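Immunomodulatory active chitinase (Trichuris suis, PDB 6G9C) probably hydrolyses chitin as a glycosyl hydrolase family 18 enzyme with a TIM-barrel fold, and has immunomodulatory activity. Local coordinates at residues 52-57 and 87-92; 173-178 and 183-188; 309-314 and 387-392. All blocks are in the same frame, centred on the assembly; numbering follows the deposited sequence.

Contact 1. Residues 52-57 and 87-92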
loop_
_atom_site.group_PDB
_atom_site.type_symbol
_atom_site.label_atom_id
_atom_site.label_comp_id
_atom_site.label_asym_id
_atom_site.label_seq_id
_atom_site.Cartn_x
_atom_site.Cartn_y
_atom_site.Cartn_z
ATOM N N TYR A 52 16.927 -14.253 4.270
ATOM C CA TYR A 52 15.508 -14.070 3.985
ATOM C C TYR A 52 15.219 -12.587 3.802
ATOM O O TYR A 52 15.467 -11.782 4.709
ATOM C CB TYR A 52 14.627 -14.656 5.091
ATOM C CG TYR A 52 13.156 -14.716 4.714
ATOM C CD1 TYR A 52 12.322 -13.594 4.863
ATOM C CD2 TYR A 52 12.603 -15.884 4.199
ATOM C CE1 TYR A 52 10.978 -13.655 4.500
ATOM C CE2 TYR A 52 11.273 -15.953 3.835
ATOM C CZ TYR A 52 10.464 -14.843 3.986
ATOM O OH TYR A 52 9.143 -14.944 3.623
ATOM N N ASN A 53 14.678 -12.239 2.630
ATOM C CA ASN A 53 14.232 -10.907 2.255
ATOM C C ASN A 53 12.713 -10.859 2.161
ATOM O O ASN A 53 12.076 -11.879 1.874
ATOM C CB ASN A 53 14.819 -10.484 0.902
ATOM C CG ASN A 53 16.328 -10.531 0.886
ATOM O OD1 ASN A 53 16.977 -10.163 1.868
ATOM N ND2 ASN A 53 16.897 -10.992 -0.227
ATOM N N PRO A 54 12.106 -9.689 2.387
ATOM C CA PRO A 54 10.642 -9.580 2.267
ATOM C C PRO A 54 10.098 -10.051 0.927
ATOM O O PRO A 54 9.008 -10.637 0.883
ATOM C CB PRO A 54 10.391 -8.076 2.469
ATOM C CG PRO A 54 11.525 -7.628 3.334
ATOM C CD PRO A 54 12.718 -8.424 2.832
ATOM N N GLU A 55 10.840 -9.850 -0.167
ATOM C CA GLU A 55 10.355 -10.290 -1.466
ATOM C C GLU A 55 10.366 -11.804 -1.606
ATOM O O GLU A 55 9.863 -12.320 -2.610
ATOM C CB GLU A 55 11.182 -9.651 -2.585
ATOM C CG GLU A 55 12.678 -9.908 -2.490
ATOM C CD GLU A 55 13.412 -8.849 -1.677
ATOM O OE1 GLU A 55 12.753 -8.124 -0.892
ATOM O OE2 GLU A 55 14.651 -8.741 -1.835
ATOM N N HIS A 56 10.947 -12.524 -0.644
ATOM C CA HIS A 56 10.862 -13.977 -0.640
ATOM C C HIS A 56 9.498 -14.485 -0.196
ATOM O O HIS A 56 9.219 -15.678 -0.373
ATOM C CB HIS A 56 11.963 -14.569 0.250
ATOM C CG HIS A 56 13.334 -14.473 -0.346
ATOM N ND1 HIS A 56 14.450 -14.137 0.391
ATOM C CD2 HIS A 56 13.768 -14.665 -1.618
ATOM C CE1 HIS A 56 15.512 -14.135 -0.397
ATOM N NE2 HIS A 56 15.125 -14.445 -1.623
ATOM N N TYR A 57 8.656 -13.624 0.384
ATOM C CA TYR A 57 7.299 -14.024 0.737
ATOM C C TYR A 57 6.548 -14.441 -0.526
ATOM O O TYR A 57 6.810 -13.941 -1.622
ATOM C CB TYR A 57 6.552 -12.878 1.445
ATOM C CG TYR A 57 5.101 -13.211 1.742
ATOM C CD1 TYR A 57 4.770 -14.051 2.803
ATOM C CD2 TYR A 57 4.070 -12.730 0.930
ATOM C CE1 TYR A 57 3.455 -14.386 3.070
ATOM C CE2 TYR A 57 2.739 -13.056 1.196
ATOM C CZ TYR A 57 2.447 -13.895 2.251
ATOM O OH TYR A 57 1.140 -14.244 2.519
ATOM N N ASP A 87 13.196 2.160 6.992
ATOM C CA ASP A 87 13.630 2.567 5.661
ATOM C C ASP A 87 13.490 1.464 4.615
ATOM O O ASP A 87 13.251 1.769 3.443
ATOM C CB ASP A 87 15.084 3.046 5.716
ATOM C CG ASP A 87 15.225 4.396 6.396
ATOM O OD1 ASP A 87 14.188 5.048 6.632
ATOM O OD2 ASP A 87 16.368 4.805 6.699
ATOM N N VAL A 88 13.646 0.191 4.990
ATOM C CA VAL A 88 13.771 -0.856 3.978
ATOM C C VAL A 88 12.781 -1.992 4.209
ATOM O O VAL A 88 11.980 -2.323 3.326
ATOM C CB VAL A 88 15.213 -1.403 3.933
ATOM C CG1 VAL A 88 15.331 -2.507 2.904
ATOM C CG2 VAL A 88 16.204 -0.287 3.607
ATOM N N LEU A 89 12.818 -2.593 5.398
ATOM C CA LEU A 89 12.117 -3.855 5.600
ATOM C C LEU A 89 10.613 -3.670 5.782
ATOM O O LEU A 89 9.833 -4.441 5.208
ATOM C CB LEU A 89 12.717 -4.605 6.794
ATOM C CG LEU A 89 14.183 -5.016 6.649
ATOM C CD1 LEU A 89 14.590 -5.831 7.876
ATOM C CD2 LEU A 89 14.419 -5.819 5.346
ATOM N N TYR A 90 10.178 -2.697 6.597
ATOM C CA TYR A 90 8.744 -2.421 6.701
ATOM C C TYR A 90 8.111 -2.197 5.333
ATOM O O TYR A 90 7.119 -2.876 5.017
ATOM C CB TYR A 90 8.437 -1.190 7.575
ATOM C CG TYR A 90 8.719 -1.278 9.064
ATOM C CD1 TYR A 90 9.068 -2.478 9.686
ATOM C CD2 TYR A 90 8.629 -0.129 9.852
ATOM C CE1 TYR A 90 9.321 -2.518 11.064
ATOM C CE2 TYR A 90 8.880 -0.164 11.201
ATOM C CZ TYR A 90 9.220 -1.354 11.808
ATOM O OH TYR A 90 9.467 -1.342 13.170
ATOM N N PRO A 91 8.599 -1.278 4.490
ATOM C CA PRO A 91 7.948 -1.107 3.184
ATOM C C PRO A 91 8.118 -2.313 2.291
ATOM O O PRO A 91 7.239 -2.574 1.463
ATOM C CB PRO A 91 8.639 0.130 2.596
ATOM C CG PRO A 91 9.942 0.178 3.261
ATOM C CD PRO A 91 9.722 -0.336 4.652
ATOM N N GLY A 92 9.225 -3.048 2.436
ATOM C CA GLY A 92 9.389 -4.275 1.677
ATOM C C GLY A 92 8.310 -5.294 1.985
ATOM O O GLY A 92 7.791 -5.952 1.079
#

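Contact 2. Residues 173-178 and 183-188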
loop_
_atom_site.group_PDB
_atom_site.type_symbol
_atom_site.label_atom_id
_atom_site.label_comp_id
_atom_site.label_asym_id
_atom_site.label_seq_id
_atom_site.Cartn_x
_atom_site.Cartn_y
_atom_site.Cartn_z
ATOM N N LYS A 173 -7.973 2.626 22.820
ATOM C CA LYS A 173 -7.289 3.622 21.999
ATOM C C LYS A 173 -7.459 3.316 20.521
ATOM O O LYS A 173 -7.696 4.228 19.715
ATOM C CB LYS A 173 -5.802 3.676 22.338
ATOM C CG LYS A 173 -5.052 4.790 21.618
ATOM C CD LYS A 173 -5.533 6.150 22.114
ATOM C CE LYS A 173 -4.485 7.233 21.910
ATOM N NZ LYS A 173 -5.069 8.593 21.719
ATOM N N PHE A 174 -7.329 2.037 20.149
ATOM C CA PHE A 174 -7.472 1.652 18.743
ATOM C C PHE A 174 -8.855 2.035 18.226
ATOM O O PHE A 174 -8.996 2.551 17.110
ATOM C CB PHE A 174 -7.225 0.144 18.565
ATOM C CG PHE A 174 -5.758 -0.267 18.593
ATOM C CD1 PHE A 174 -4.757 0.643 18.920
ATOM C CD2 PHE A 174 -5.383 -1.573 18.277
ATOM C CE1 PHE A 174 -3.417 0.256 18.936
ATOM C CE2 PHE A 174 -4.045 -1.963 18.299
ATOM C CZ PHE A 174 -3.065 -1.047 18.638
ATOM N N GLU A 175 -9.890 1.822 19.043
ATOM C CA GLU A 175 -11.243 2.204 18.645
ATOM C C GLU A 175 -11.377 3.715 18.504
ATOM O O GLU A 175 -12.031 4.206 17.574
ATOM C CB GLU A 175 -12.251 1.657 19.662
ATOM C CG GLU A 175 -12.393 0.138 19.572
ATOM C CD GLU A 175 -13.145 -0.462 20.737
ATOM O OE1 GLU A 175 -13.255 0.199 21.791
ATOM O OE2 GLU A 175 -13.619 -1.608 20.597
ATOM N N GLU A 176 -10.774 4.471 19.425
ATOM C CA GLU A 176 -10.845 5.927 19.350
ATOM C C GLU A 176 -10.070 6.451 18.144
ATOM O O GLU A 176 -10.512 7.386 17.460
ATOM C CB GLU A 176 -10.311 6.531 20.651
ATOM C CG GLU A 176 -10.150 8.046 20.652
ATOM C CD GLU A 176 -8.869 8.497 21.354
ATOM O OE1 GLU A 176 -7.927 8.944 20.658
ATOM O OE2 GLU A 176 -8.800 8.389 22.599
ATOM N N VAL A 177 -8.910 5.864 17.875
ATOM C CA VAL A 177 -8.123 6.270 16.713
ATOM C C VAL A 177 -8.900 6.012 15.429
ATOM O O VAL A 177 -8.900 6.842 14.508
ATOM C CB VAL A 177 -6.762 5.550 16.730
ATOM C CG1 VAL A 177 -6.075 5.621 15.374
ATOM C CG2 VAL A 177 -5.887 6.163 17.815
ATOM N N ALA A 178 -9.611 4.884 15.367
ATOM C CA ALA A 178 -10.420 4.584 14.188
ATOM C C ALA A 178 -11.446 5.676 13.923
ATOM O O ALA A 178 -11.611 6.106 12.774
ATOM C CB ALA A 178 -11.094 3.218 14.340
ATOM N N THR A 183 -10.904 5.541 9.892
ATOM C CA THR A 183 -10.316 4.318 9.361
ATOM C C THR A 183 -10.875 3.110 10.102
ATOM O O THR A 183 -11.476 3.239 11.171
ATOM C CB THR A 183 -8.778 4.330 9.464
ATOM O OG1 THR A 183 -8.387 4.308 10.842
ATOM C CG2 THR A 183 -8.188 5.568 8.796
ATOM N N SER A 184 -10.685 1.930 9.511
ATOM C CA SER A 184 -10.976 0.684 10.211
ATOM C C SER A 184 -9.986 0.507 11.347
ATOM O O SER A 184 -8.798 0.802 11.203
ATOM C CB SER A 184 -10.877 -0.517 9.264
ATOM O OG SER A 184 -11.701 -0.328 8.132
ATOM N N ARG A 185 -10.463 0.012 12.481
ATOM C CA ARG A 185 -9.575 -0.018 13.632
ATOM C C ARG A 185 -8.453 -1.041 13.446
ATOM O O ARG A 185 -8.599 -2.068 12.766
ATOM C CB ARG A 185 -10.355 -0.290 14.913
ATOM C CG ARG A 185 -10.677 -1.720 15.163
ATOM C CD ARG A 185 -10.614 -2.001 16.649
ATOM N NE ARG A 185 -11.251 -3.273 16.950
ATOM C CZ ARG A 185 -10.631 -4.450 16.932
ATOM N NH1 ARG A 185 -9.336 -4.537 16.645
ATOM N NH2 ARG A 185 -11.312 -5.551 17.216
ATOM N N LEU A 186 -7.315 -0.722 14.046
ATOM C CA LEU A 186 -6.172 -1.613 14.062
ATOM C C LEU A 186 -6.529 -2.938 14.727
ATOM O O LEU A 186 -7.279 -2.978 15.708
ATOM C CB LEU A 186 -5.021 -0.938 14.804
ATOM C CG LEU A 186 -4.446 0.284 14.097
ATOM C CD1 LEU A 186 -3.806 1.231 15.099
ATOM C CD2 LEU A 186 -3.426 -0.200 13.072
ATOM N N LEU A 187 -5.995 -4.027 14.171
ATOM C CA LEU A 187 -6.108 -5.339 14.792
ATOM C C LEU A 187 -5.237 -5.413 16.044
ATOM O O LEU A 187 -4.258 -4.679 16.199
ATOM C CB LEU A 187 -5.698 -6.430 13.806
ATOM C CG LEU A 187 -6.583 -6.483 12.559
ATOM C CD1 LEU A 187 -5.993 -7.429 11.505
ATOM C CD2 LEU A 187 -7.998 -6.885 12.933
ATOM N N PHE A 188 -5.590 -6.331 16.939
ATOM C CA PHE A 188 -4.890 -6.435 18.215
ATOM C C PHE A 188 -4.861 -7.900 18.611
ATOM O O PHE A 188 -5.904 -8.491 18.901
ATOM C CB PHE A 188 -5.570 -5.579 19.281
ATOM C CG PHE A 188 -4.914 -5.652 20.640
ATOM C CD1 PHE A 188 -3.559 -5.931 20.767
ATOM C CD2 PHE A 188 -5.659 -5.435 21.792
ATOM C CE1 PHE A 188 -2.961 -5.993 22.036
ATOM C CE2 PHE A 188 -5.076 -5.502 23.047
ATOM C CZ PHE A 188 -3.731 -5.783 23.176
HETATM O O HOH W 1 -7.274 1.835 15.193
HETATM O O HOH W 2 -13.888 -3.129 18.643
#

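Contact 3. Residues 309-314 and 387-392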
loop_
_atom_site.group_PDB
_atom_site.type_symbol
_atom_site.label_atom_id
_atom_site.label_comp_id
_atom_site.label_asym_id
_atom_site.label_seq_id
_atom_site.Cartn_x
_atom_site.Cartn_y
_atom_site.Cartn_z
ATOM N N ILE A 309 17.853 -25.601 15.081
ATOM C CA ILE A 309 18.094 -25.955 13.682
ATOM C C ILE A 309 16.859 -25.536 12.903
ATOM O O ILE A 309 15.746 -25.545 13.436
ATOM C CB ILE A 309 18.385 -27.467 13.506
ATOM C CG1 ILE A 309 18.831 -27.795 12.064
ATOM C CG2 ILE A 309 17.144 -28.307 13.855
ATOM C CD1 ILE A 309 19.502 -29.194 11.916
ATOM N N SER A 310 17.052 -25.152 11.643
ATOM C CA SER A 310 15.918 -24.847 10.781
ATOM C C SER A 310 15.501 -26.084 9.987
ATOM O O SER A 310 16.279 -27.016 9.795
ATOM C CB SER A 310 16.263 -23.722 9.810
ATOM O OG SER A 310 17.194 -24.203 8.841
ATOM N N TYR A 311 14.257 -26.072 9.500
ATOM C CA TYR A 311 13.810 -27.179 8.664
ATOM C C TYR A 311 14.713 -27.359 7.446
ATOM O O TYR A 311 15.066 -28.490 7.080
ATOM C CB TYR A 311 12.355 -26.982 8.227
ATOM C CG TYR A 311 11.928 -28.056 7.266
ATOM C CD1 TYR A 311 11.815 -29.374 7.679
ATOM C CD2 TYR A 311 11.685 -27.772 5.927
ATOM C CE1 TYR A 311 11.464 -30.390 6.775
ATOM C CE2 TYR A 311 11.331 -28.767 5.042
ATOM C CZ TYR A 311 11.211 -30.072 5.472
ATOM O OH TYR A 311 10.854 -31.076 4.588
ATOM N N TYR A 312 15.108 -26.264 6.794
ATOM C CA TYR A 312 15.938 -26.462 5.609
ATOM C C TYR A 312 17.322 -27.001 5.977
ATOM O O TYR A 312 17.950 -27.700 5.172
ATOM C CB TYR A 312 16.020 -25.167 4.787
ATOM C CG TYR A 312 16.691 -23.964 5.427
ATOM C CD1 TYR A 312 18.083 -23.831 5.433
ATOM C CD2 TYR A 312 15.930 -22.924 5.977
ATOM C CE1 TYR A 312 18.698 -22.709 5.991
ATOM C CE2 TYR A 312 16.540 -21.805 6.534
ATOM C CZ TYR A 312 17.919 -21.701 6.539
ATOM O OH TYR A 312 18.529 -20.585 7.098
ATOM N N GLU A 313 17.804 -26.710 7.186
ATOM C CA GLU A 313 19.062 -27.294 7.640
ATOM C C GLU A 313 18.900 -28.779 7.941
ATOM O O GLU A 313 19.826 -29.568 7.717
ATOM C CB GLU A 313 19.567 -26.553 8.879
ATOM C CG GLU A 313 20.328 -25.274 8.590
ATOM C CD GLU A 313 20.565 -24.472 9.859
ATOM O OE1 GLU A 313 19.864 -24.740 10.857
ATOM O OE2 GLU A 313 21.448 -23.589 9.863
ATOM N N VAL A 314 17.737 -29.176 8.467
ATOM C CA VAL A 314 17.437 -30.603 8.596
ATOM C C VAL A 314 17.486 -31.272 7.229
ATOM O O VAL A 314 18.040 -32.367 7.073
ATOM C CB VAL A 314 16.067 -30.816 9.272
ATOM C CG1 VAL A 314 15.626 -32.290 9.123
ATOM C CG2 VAL A 314 16.113 -30.368 10.752
ATOM N N LYS A 387 8.629 -24.486 -3.120
ATOM C CA LYS A 387 8.904 -23.459 -2.123
ATOM C C LYS A 387 7.928 -23.598 -0.967
ATOM O O LYS A 387 6.749 -23.912 -1.164
ATOM C CB LYS A 387 8.799 -22.057 -2.731
ATOM C CG LYS A 387 9.846 -21.782 -3.810
ATOM C CD LYS A 387 9.482 -20.571 -4.655
ATOM C CE LYS A 387 10.239 -20.586 -5.973
ATOM N NZ LYS A 387 9.697 -21.601 -6.927
ATOM N N TYR A 388 8.428 -23.351 0.240
ATOM C CA TYR A 388 7.626 -23.393 1.459
ATOM C C TYR A 388 6.891 -24.727 1.592
ATOM O O TYR A 388 5.649 -24.749 1.656
ATOM C CB TYR A 388 6.638 -22.237 1.491
ATOM C CG TYR A 388 7.251 -20.866 1.570
ATOM C CD1 TYR A 388 7.657 -20.345 2.797
ATOM C CD2 TYR A 388 7.395 -20.071 0.415
ATOM C CE1 TYR A 388 8.197 -19.091 2.890
ATOM C CE2 TYR A 388 7.945 -18.801 0.496
ATOM C CZ TYR A 388 8.331 -18.318 1.749
ATOM O OH TYR A 388 8.875 -17.058 1.870
ATOM N N PRO A 389 7.602 -25.861 1.591
ATOM C CA PRO A 389 6.899 -27.149 1.729
ATOM C C PRO A 389 6.110 -27.252 3.028
ATOM O O PRO A 389 5.060 -27.907 3.064
ATOM C CB PRO A 389 8.037 -28.180 1.670
ATOM C CG PRO A 389 9.248 -27.422 2.140
ATOM C CD PRO A 389 9.065 -26.026 1.609
ATOM N N LEU A 390 6.586 -26.614 4.095
ATOM C CA LEU A 390 5.865 -26.649 5.364
ATOM C C LEU A 390 4.726 -25.632 5.394
ATOM O O LEU A 390 3.570 -25.986 5.651
ATOM C CB LEU A 390 6.823 -26.384 6.533
ATOM C CG LEU A 390 8.015 -27.326 6.686
ATOM C CD1 LEU A 390 8.660 -27.154 8.050
ATOM C CD2 LEU A 390 7.574 -28.751 6.476
ATOM N N ILE A 391 5.035 -24.362 5.131
ATOM C CA ILE A 391 4.053 -23.308 5.380
ATOM C C ILE A 391 2.902 -23.360 4.371
ATOM O O ILE A 391 1.761 -23.023 4.713
ATOM C CB ILE A 391 4.772 -21.944 5.416
ATOM C CG1 ILE A 391 5.789 -21.947 6.560
ATOM C CG2 ILE A 391 3.786 -20.795 5.644
ATOM C CD1 ILE A 391 6.674 -20.740 6.592
ATOM N N SER A 392 3.160 -23.830 3.135
ATOM C CA SER A 392 2.094 -23.995 2.146
ATOM C C SER A 392 0.940 -24.849 2.649
ATOM O O SER A 392 -0.173 -24.732 2.122
ATOM C CB SER A 392 2.620 -24.662 0.857
ATOM O OG SER A 392 3.666 -23.913 0.282
#

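Contact 1. Residues 52-57 and 87-92
Pro54, which meets Leu89 and Gly92 across the contact, sits in a tight turn closed by the bond from His56 N to Asn53 O, 2.8 Å. A second bond locks the same turn. Asn53 N gives its hydrogen to His56 ND1 at 2.9 Å, nearly straight at 170°. The donor lies 27° out of the imidazole plane. Because ND1 accepts here, a neutral imidazole would probably carry its proton on NE2. His56 CB rests over one face of the Tyr52 ring, toward its rim.

The rigid proline ring is thereby presented to helix 85-94. Its CB packs on the bare backbone of Gly92, 3.5 Å from Gly92 C. Gly92 has no side chain, and this lets the CA atoms of Pro54 and Gly92 come within 5.5 Å. At the CG-CD side of the ring, Leu89 CD2 lies 4.0 Å from both Pro54 CG and Pro54 CD. The Leu89 side chain leans beside its own backbone N (chi1 -63°) and crosses the proline at about a right angle. Leu89 also touches Gln44 in a loop and Tyr67 of strand 64-72. Pro54 also touches Val93, the residue after Gly92.

No hydrogen bond joins the two segments. Two polar bonds preset the turn, and the proline then meets its apolar seat on the helix by shape alone.

Contact 2. Residues 173-178 and 183-188
Phe174 and Leu186 both turn CG beside the backbone N, with chi1 of -77° and -67°, and this sets the phenyl face of one against the CB of the other. Leu186 CB stands 3.9 Å from the centroid of the Phe174 ring, 24° off its normal, as a CH-pi contact. The ring edge meets main chain: Phe174 CE2 is 3.4 Å from Leu187 O, near the ring plane. Phe188 CB also packs against this ring.

Past the end of the helix segment the chain turns back. Thr183 N bonds to Ala178 O at 3.0 Å, in the carbonyl plane and on a lone pair. Ala178 CB lies 3.6 Å from Arg185 CB. One water bridges the backbones, donating to Phe174 O at 2.7 Å and accepting from Leu186 N. Another water links Glu175 OE2 to Arg185 NE; the two side chains lie side by side, pointing the same way, with no direct charge contact. The guanidinium is held twice more: NH1 reaches Leu186 O at 2.7 Å, close to the guanidinium plane, and NH2 forms a salt bridge with Asp213.

Val177 packs on Thr181 and Thr183 on Gln141, both of the second subunit. Cys180, near the end of this helix, forms an interchain disulfide seen in a crystal structure of this protein. This is the helix-to-strand half of a beta-alpha-beta unit of the TIM barrel: strand 147-151, helix 160-181, strand 187-193.

Contact 3. Residues 309-314 and 387-392
Tyr311 starts helix 311-319 and Leu390 lies in an irregular helical turn, their CA atoms 8.6 Å apart, so side chains alone bridge the gap. The Tyr311 ring swings away from its backbone N (chi1 175°) and offers a face to Leu390. Leu390 CD1 sits over that face, toward its CG rim, 3.5 Å from Tyr311 CG, and makes a CH-pi contact 27° off the ring normal. Leu390 CD2 reaches Tyr311 CZ at 4.0 Å. Pro389 CG adds an oblique contact, 3.8 Å from Tyr311 CE2. The phenol oxygen bonds outside the contact, to His383 NE2.

Each backbone is fixed on its own side. Ser310 and Glu313 form a capping box at the helix start: Glu313 N donates to Ser310 OG at 3.1 Å, and Ser310 N to Glu313 OE1 at 2.9 Å. In the other segment Tyr388 O accepts from Ser392 N and, at 2.6 Å, from Ser392 OG, which approach from opposite faces of its plane. Asp373 takes the N-H groups of Leu390 and Ile391. The Cys315-Cys380 disulfide ties helix 311-319 to the loop that runs on into 387-392.

No hydrogen bond crosses between the segments; the contact is wholly apolar. The buried phenol keeps its polar end satisfied by His383 while its face serves as a hydrophobic platform. The one bond at the hydroxyl and the contact over the face together probably restrain its rotation.

How the contacts relate
Contacts 1 and 3 are joined directly, although their centres lie 19 Å apart. Tyr388 OH probably hydrogen-bonds to His56 O at 2.7 Å and to Tyr52 OH at 2.8 Å, so the loop of contact 1 is linked to the turn of contact 3. Contact 2 stands apart: its nearest atoms are about 12 Å from contact 1 and about 18 Å from contact 3, which lies on the opposite side of the chain's centre. It also borders the second subunit, unlike the other two. The DxxDxDxE motif of family 18 runs through strand 147-151 and just past it; its last residue is the family's catalytic acid, so the active site probably lies at that end of the strand.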